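Local structure of F5/8 type C domain protein (Clostridium perfringens, 7JRM) at residues Lys236-Glu239 with Glu240-Leu244; Leu306-Ser309 with Ile310-Gln313; Ile320-Gly323 with Asp324-Leu328. The protein probably recognises mucin glycans as the part of the O-glycopeptidase ZmpB that carries a calcium-bound carbohydrate-binding module. One frame throughout, in Å; residues are numbered along the deposited sequence.

Interaction 1 (Lys236-Glu239 with Glu240-Leu244)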
# COMPACT_ATOMS: atom_id res chain seq x y z
N LYS A 236 -4.32 8.45 -9.59
CA LYS A 236 -4.69 8.29 -11.00
C LYS A 236 -3.66 7.45 -11.75
O LYS A 236 -4.03 6.59 -12.55
CB LYS A 236 -4.84 9.66 -11.65
CG LYS A 236 -5.42 9.63 -13.05
CD LYS A 236 -5.58 11.04 -13.60
CE LYS A 236 -5.75 11.03 -15.11
NZ LYS A 236 -4.50 10.65 -15.81
N ALA A 237 -2.37 7.68 -11.49
CA ALA A 237 -1.33 6.92 -12.18
C ALA A 237 -1.29 5.47 -11.73
O ALA A 237 -1.01 4.58 -12.53
CB ALA A 237 0.03 7.59 -11.97
N ILE A 238 -1.58 5.21 -10.45
CA ILE A 238 -1.55 3.84 -9.94
C ILE A 238 -2.70 3.03 -10.54
O ILE A 238 -2.50 1.90 -10.99
CB ILE A 238 -1.60 3.84 -8.40
CG1 ILE A 238 -0.26 4.27 -7.82
CG2 ILE A 238 -1.99 2.46 -7.88
CD1 ILE A 238 -0.28 4.47 -6.32
N GLU A 239 -3.90 3.60 -10.55
CA GLU A 239 -5.06 2.88 -11.08
C GLU A 239 -4.88 2.54 -12.55
O GLU A 239 -5.25 1.45 -13.00
CB GLU A 239 -6.33 3.70 -10.87
CG GLU A 239 -6.75 3.85 -9.41
CD GLU A 239 -6.66 2.54 -8.65
OE1 GLU A 239 -7.25 1.54 -9.10
OE2 GLU A 239 -6.00 2.52 -7.59
N GLU A 240 -4.31 3.47 -13.33
CA GLU A 240 -4.05 3.18 -14.74
C GLU A 240 -2.92 2.19 -14.91
O GLU A 240 -2.91 1.42 -15.87
CB GLU A 240 -3.75 4.48 -15.48
CG GLU A 240 -4.94 5.42 -15.60
CD GLU A 240 -4.57 6.78 -16.15
OE1 GLU A 240 -5.42 7.70 -16.09
OE2 GLU A 240 -3.44 6.93 -16.66
N ALA A 241 -1.95 2.18 -13.98
CA ALA A 241 -0.87 1.21 -14.05
C ALA A 241 -1.35 -0.19 -13.68
O ALA A 241 -0.94 -1.18 -14.30
CB ALA A 241 0.29 1.64 -13.15
N LYS A 242 -2.22 -0.29 -12.68
CA LYS A 242 -2.77 -1.58 -12.27
C LYS A 242 -3.67 -2.20 -13.33
O LYS A 242 -3.98 -3.39 -13.23
CB LYS A 242 -3.53 -1.43 -10.96
CG LYS A 242 -2.63 -1.29 -9.74
CD LYS A 242 -3.41 -1.36 -8.44
CE LYS A 242 -4.66 -0.49 -8.48
NZ LYS A 242 -5.32 -0.40 -7.15
N LYS A 243 -4.09 -1.42 -14.33
CA LYS A 243 -4.92 -1.95 -15.41
C LYS A 243 -4.12 -2.70 -16.47
O LYS A 243 -4.72 -3.36 -17.32
CB LYS A 243 -5.68 -0.80 -16.09
CG LYS A 243 -7.17 -0.77 -15.77
CD LYS A 243 -7.77 0.59 -16.08
CE LYS A 243 -7.27 1.12 -17.42
NZ LYS A 243 -7.64 2.55 -17.62
N LEU A 244 -2.79 -2.62 -16.43
CA LEU A 244 -1.95 -3.25 -17.43
C LEU A 244 -1.69 -4.71 -17.09
O LEU A 244 -1.67 -5.10 -15.92
CB LEU A 244 -0.62 -2.50 -17.57
CG LEU A 244 -0.71 -1.06 -18.07
CD1 LEU A 244 0.67 -0.46 -18.23
CD2 LEU A 244 -1.48 -1.01 -19.39
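Lys236 and Glu240 meet on the outer face of a helix through their charged ends. Lys236 NZ bonds Glu240 OE1 at 3.1 Å in a salt bridge. It comes on the syn side of the carboxylate, 27° out of its plane. The lysine chain is straight as far as CE and turns at chi4 (-70°), which brings NZ over to OE1. CG and CE of Lys236 also lie against the same oxygen. A second salt bridge joins Glu239 and Lys242, three residues apart. Here Lys242 NZ is 3.0 Å from Glu239 OE2 and makes a weaker bond to Glu239 OE1 at 3.4 Å. These two side chains run alongside each other and point the same way. The bend of Glu239 at chi2 (-44°) folds its carboxylate over toward the lysine. Helix 232-242 is the short first helix of a three-helix bundle, with helices 251-270 and 273-288 as its partners. Its inner face is apolar. Ala237 and Ile238 touch Leu283, and Ala241 rests on Ile261. Ile238 CG2 lies against the aliphatic part of Lys242, 4.0 Å from its CE. Backbone bonds space the charged residues. Glu240 N bonds Lys236 O at 3.2 Å, which sets the first pair one turn apart. Lys242 N bonds Ile238 O at 2.8 Å. Toward the helix end, Lys243 N makes only a weak bond to Glu239 O (3.4 Å).

Interaction 2 (Leu306-Ser309 with Ile310-Gln313); sequences LLKS and IQNQ
Ser309 OG has several polar partners, and one water links it to Asn312. The water lies 3.2 Å from Ser309 OG and accepts a weak bond from Asn312 ND2 at 3.3 Å. Tyr305 O and Ser334 N also hydrogen-bond to this buried hydroxyl. Asn312 in turn lies across Lys308, with ND2 3.4 Å from Lys308 CE. Its backbone is tied to the same residue, since Asn312 N bonds Lys308 O at 2.9 Å. On another face, Leu307 meets the amide of Gln311. The Gln311 chain is extended beyond CG (chi2 168°), which lays NE2 beside Leu307 CD1, at 3.6 Å. Gln311 NE2 also bonds Gly318 O. Leu306 and Ile310 make the apolar part of the buried side: Leu306 CD1 meets Ile310 CD1 at 4.1 Å. Beneath them Ile310 N bonds Leu306 O at 2.9 Å. Helix 304-314 lies against the edge strand 330-332 of a mixed sheet, in a region whose sequence is consistent with leucine-rich repeats. Ile310 packs on Leu331 of that strand, and Gln313 OE1 takes a bond from Thr332 N. Leu307 packs on Ile320, just before helix 322-326.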
# COMPACT_ATOMS: atom_id res chain seq x y z
N LEU A 306 17.79 -30.70 -27.06
CA LEU A 306 16.81 -29.89 -26.35
C LEU A 306 15.77 -29.32 -27.31
O LEU A 306 14.58 -29.26 -26.98
CB LEU A 306 17.51 -28.76 -25.59
CG LEU A 306 16.62 -27.76 -24.85
CD1 LEU A 306 15.75 -28.47 -23.83
CD2 LEU A 306 17.46 -26.68 -24.19
N LEU A 307 16.21 -28.91 -28.50
CA LEU A 307 15.27 -28.44 -29.52
C LEU A 307 14.31 -29.55 -29.93
O LEU A 307 13.11 -29.32 -30.09
CB LEU A 307 16.04 -27.92 -30.73
CG LEU A 307 15.24 -27.71 -32.02
CD1 LEU A 307 14.30 -26.52 -31.88
CD2 LEU A 307 16.17 -27.53 -33.21
N LYS A 308 14.82 -30.77 -30.10
CA LYS A 308 13.96 -31.90 -30.44
C LYS A 308 13.05 -32.26 -29.28
O LYS A 308 11.89 -32.66 -29.49
CB LYS A 308 14.81 -33.10 -30.85
CG LYS A 308 14.01 -34.34 -31.23
CD LYS A 308 13.03 -34.05 -32.35
CE LYS A 308 12.33 -35.31 -32.81
NZ LYS A 308 13.27 -36.26 -33.46
N SER A 309 13.54 -32.13 -28.04
CA SER A 309 12.72 -32.44 -26.88
C SER A 309 11.55 -31.46 -26.75
O SER A 309 10.43 -31.87 -26.42
CB SER A 309 13.58 -32.42 -25.61
OG SER A 309 14.33 -33.61 -25.49
N ILE A 310 11.80 -30.18 -27.01
CA ILE A 310 10.72 -29.19 -26.94
C ILE A 310 9.75 -29.38 -28.10
O ILE A 310 8.53 -29.23 -27.93
CB ILE A 310 11.31 -27.77 -26.92
CG1 ILE A 310 12.10 -27.54 -25.63
CG2 ILE A 310 10.22 -26.72 -27.07
CD1 ILE A 310 12.87 -26.24 -25.61
N GLN A 311 10.26 -29.73 -29.28
CA GLN A 311 9.39 -29.97 -30.43
C GLN A 311 8.48 -31.17 -30.19
O GLN A 311 7.32 -31.18 -30.62
CB GLN A 311 10.23 -30.17 -31.69
CG GLN A 311 10.71 -28.88 -32.33
CD GLN A 311 11.76 -29.11 -33.39
OE1 GLN A 311 12.31 -30.21 -33.51
NE2 GLN A 311 12.05 -28.08 -34.17
N ASN A 312 8.99 -32.20 -29.51
CA ASN A 312 8.17 -33.37 -29.20
C ASN A 312 7.06 -33.02 -28.21
O ASN A 312 5.95 -33.54 -28.31
CB ASN A 312 9.04 -34.50 -28.66
CG ASN A 312 9.54 -35.42 -29.75
OD1 ASN A 312 8.76 -35.97 -30.52
ND2 ASN A 312 10.86 -35.60 -29.81
N GLN A 313 7.35 -32.14 -27.26
CA GLN A 313 6.36 -31.78 -26.26
C GLN A 313 5.28 -30.86 -26.83
O GLN A 313 4.12 -30.94 -26.42
CB GLN A 313 7.04 -31.11 -25.06
CG GLN A 313 6.14 -30.94 -23.84
CD GLN A 313 6.28 -32.07 -22.85
OE1 GLN A 313 7.37 -32.61 -22.65
NE2 GLN A 313 5.18 -32.43 -22.20
O HOH W 1 13.10 -35.86 -27.44

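Interaction 3 (Ile320-Gly323 with Asp324-Leu328); sequences ITLG and DMYSL
Thr321 and Asp324 grip each other in both directions at the start of a short helix. Thr321 OG1 accepts from Asp324 N at 2.9 Å, and Thr321 N donates a hydrogen bond to Asp324 OD2 at 3.1 Å. The second bond is nearly straight (173°) and arrives on the anti side of the carboxylate. With chi1 at 76°, Thr321 OG1 sits between its own backbone N and carbonyl carbon, where it can face the first turn. This is a capping box, with Thr321 as the N-cap of helix 322-326. Both side chains have further polar partners: Thr321 OG1 bonds Leu295 O, and Asp324 OD2 forms a salt bridge with Lys316. The positive charge probably helps to keep the aspartate ionised. Below the cap the packing is close. Ile320 CG2 meets Met325 SD at 3.7 Å, the two side chains crossing at about a right angle. Ile320 also packs on Ile310, which joins the turn before helix 322-326 to helix 304-314. Ile299 and Ala345 also touch Met325. The backbone is tight here too, with Tyr326 N bonded to Leu322 O at 2.7 Å. Another part of the contact is less buried. Leu322 covers one face of the Tyr326 ring, its CG 4.0 Å from the ring centroid in a CH-pi contact offset toward the rim. Leu322 CD1 also touches Tyr326 CE1. Lys346 adds a cation-pi contact to this ring. Ser327 is on the exposed side. Its N makes only a weak bond to Gly323 O, at 3.4 Å. Two donors of Ser327 still hold it to Asp324 O, OG at 3.0 Å and N at 3.1 Å.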
# COMPACT_ATOMS: atom_id res chain seq x y z
N ILE A 320 11.61 -22.60 -32.33
CA ILE A 320 10.83 -22.51 -31.10
C ILE A 320 10.81 -21.05 -30.66
O ILE A 320 11.87 -20.43 -30.50
CB ILE A 320 11.42 -23.41 -30.00
CG1 ILE A 320 11.29 -24.89 -30.39
CG2 ILE A 320 10.72 -23.15 -28.67
CD1 ILE A 320 9.86 -25.35 -30.56
N THR A 321 9.62 -20.51 -30.47
CA THR A 321 9.43 -19.10 -30.16
C THR A 321 9.32 -18.89 -28.66
O THR A 321 9.19 -19.83 -27.87
CB THR A 321 8.18 -18.56 -30.87
OG1 THR A 321 7.01 -19.01 -30.18
CG2 THR A 321 8.13 -19.05 -32.31
N LEU A 322 9.40 -17.61 -28.25
CA LEU A 322 9.16 -17.27 -26.85
C LEU A 322 7.74 -17.61 -26.45
O LEU A 322 7.50 -18.08 -25.33
CB LEU A 322 9.45 -15.79 -26.62
CG LEU A 322 9.39 -15.28 -25.18
CD1 LEU A 322 10.54 -15.84 -24.37
CD2 LEU A 322 9.40 -13.76 -25.15
N GLY A 323 6.78 -17.38 -27.34
CA GLY A 323 5.42 -17.82 -27.08
C GLY A 323 5.33 -19.32 -26.89
O GLY A 323 4.57 -19.82 -26.06
N ASP A 324 6.12 -20.08 -27.67
CA ASP A 324 6.24 -21.51 -27.43
C ASP A 324 6.84 -21.78 -26.05
O ASP A 324 6.35 -22.63 -25.31
CB ASP A 324 7.10 -22.16 -28.51
CG ASP A 324 6.36 -22.31 -29.83
OD1 ASP A 324 5.15 -22.61 -29.80
OD2 ASP A 324 7.00 -22.15 -30.89
N MET A 325 7.90 -21.04 -25.69
CA MET A 325 8.55 -21.25 -24.40
C MET A 325 7.62 -20.91 -23.25
O MET A 325 7.61 -21.61 -22.22
CB MET A 325 9.83 -20.43 -24.32
CG MET A 325 10.90 -20.84 -25.33
SD MET A 325 11.49 -22.53 -25.07
CE MET A 325 12.07 -22.43 -23.38
N TYR A 326 6.83 -19.85 -23.39
CA TYR A 326 5.90 -19.46 -22.33
C TYR A 326 4.81 -20.50 -22.11
O TYR A 326 4.17 -20.49 -21.05
CB TYR A 326 5.25 -18.11 -22.67
CG TYR A 326 6.10 -16.91 -22.36
CD1 TYR A 326 7.41 -17.05 -21.91
CD2 TYR A 326 5.60 -15.62 -22.51
CE1 TYR A 326 8.19 -15.95 -21.62
CE2 TYR A 326 6.38 -14.51 -22.23
CZ TYR A 326 7.68 -14.68 -21.79
OH TYR A 326 8.46 -13.58 -21.50
N SER A 327 4.59 -21.40 -23.06
CA SER A 327 3.52 -22.38 -22.98
C SER A 327 3.93 -23.68 -22.30
O SER A 327 3.07 -24.52 -22.04
CB SER A 327 2.98 -22.69 -24.38
OG SER A 327 3.62 -23.81 -24.94
N LEU A 328 5.22 -23.87 -22.00
CA LEU A 328 5.66 -25.08 -21.31
C LEU A 328 5.28 -25.01 -19.84
O LEU A 328 5.75 -24.15 -19.10
CB LEU A 328 7.17 -25.28 -21.44
CG LEU A 328 7.81 -25.78 -22.74
CD1 LEU A 328 7.00 -26.92 -23.35
CD2 LEU A 328 8.05 -24.67 -23.75

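Overall arrangement
Interactions 2 and 3 belong together, and interaction 1 stands apart. The centres of 2 and 3 are about 11 Å apart, and they share an apolar seam in which Ile310 meets Met325. Interaction 1 lies in the separate helix bundle, about 27 Å from interaction 2 and 14 Å from interaction 3 between nearest atoms. All three are partly buried. The ion pairs of interaction 1 are at the surface, between neighbouring turns, while Ile310, Ile320 and Met325 of the other two are buried. Interaction 2 uses amides, a hydroxyl and a water instead of charges, and bonds to a strand. Interaction 3 uses its main polar pair to cap a helix start.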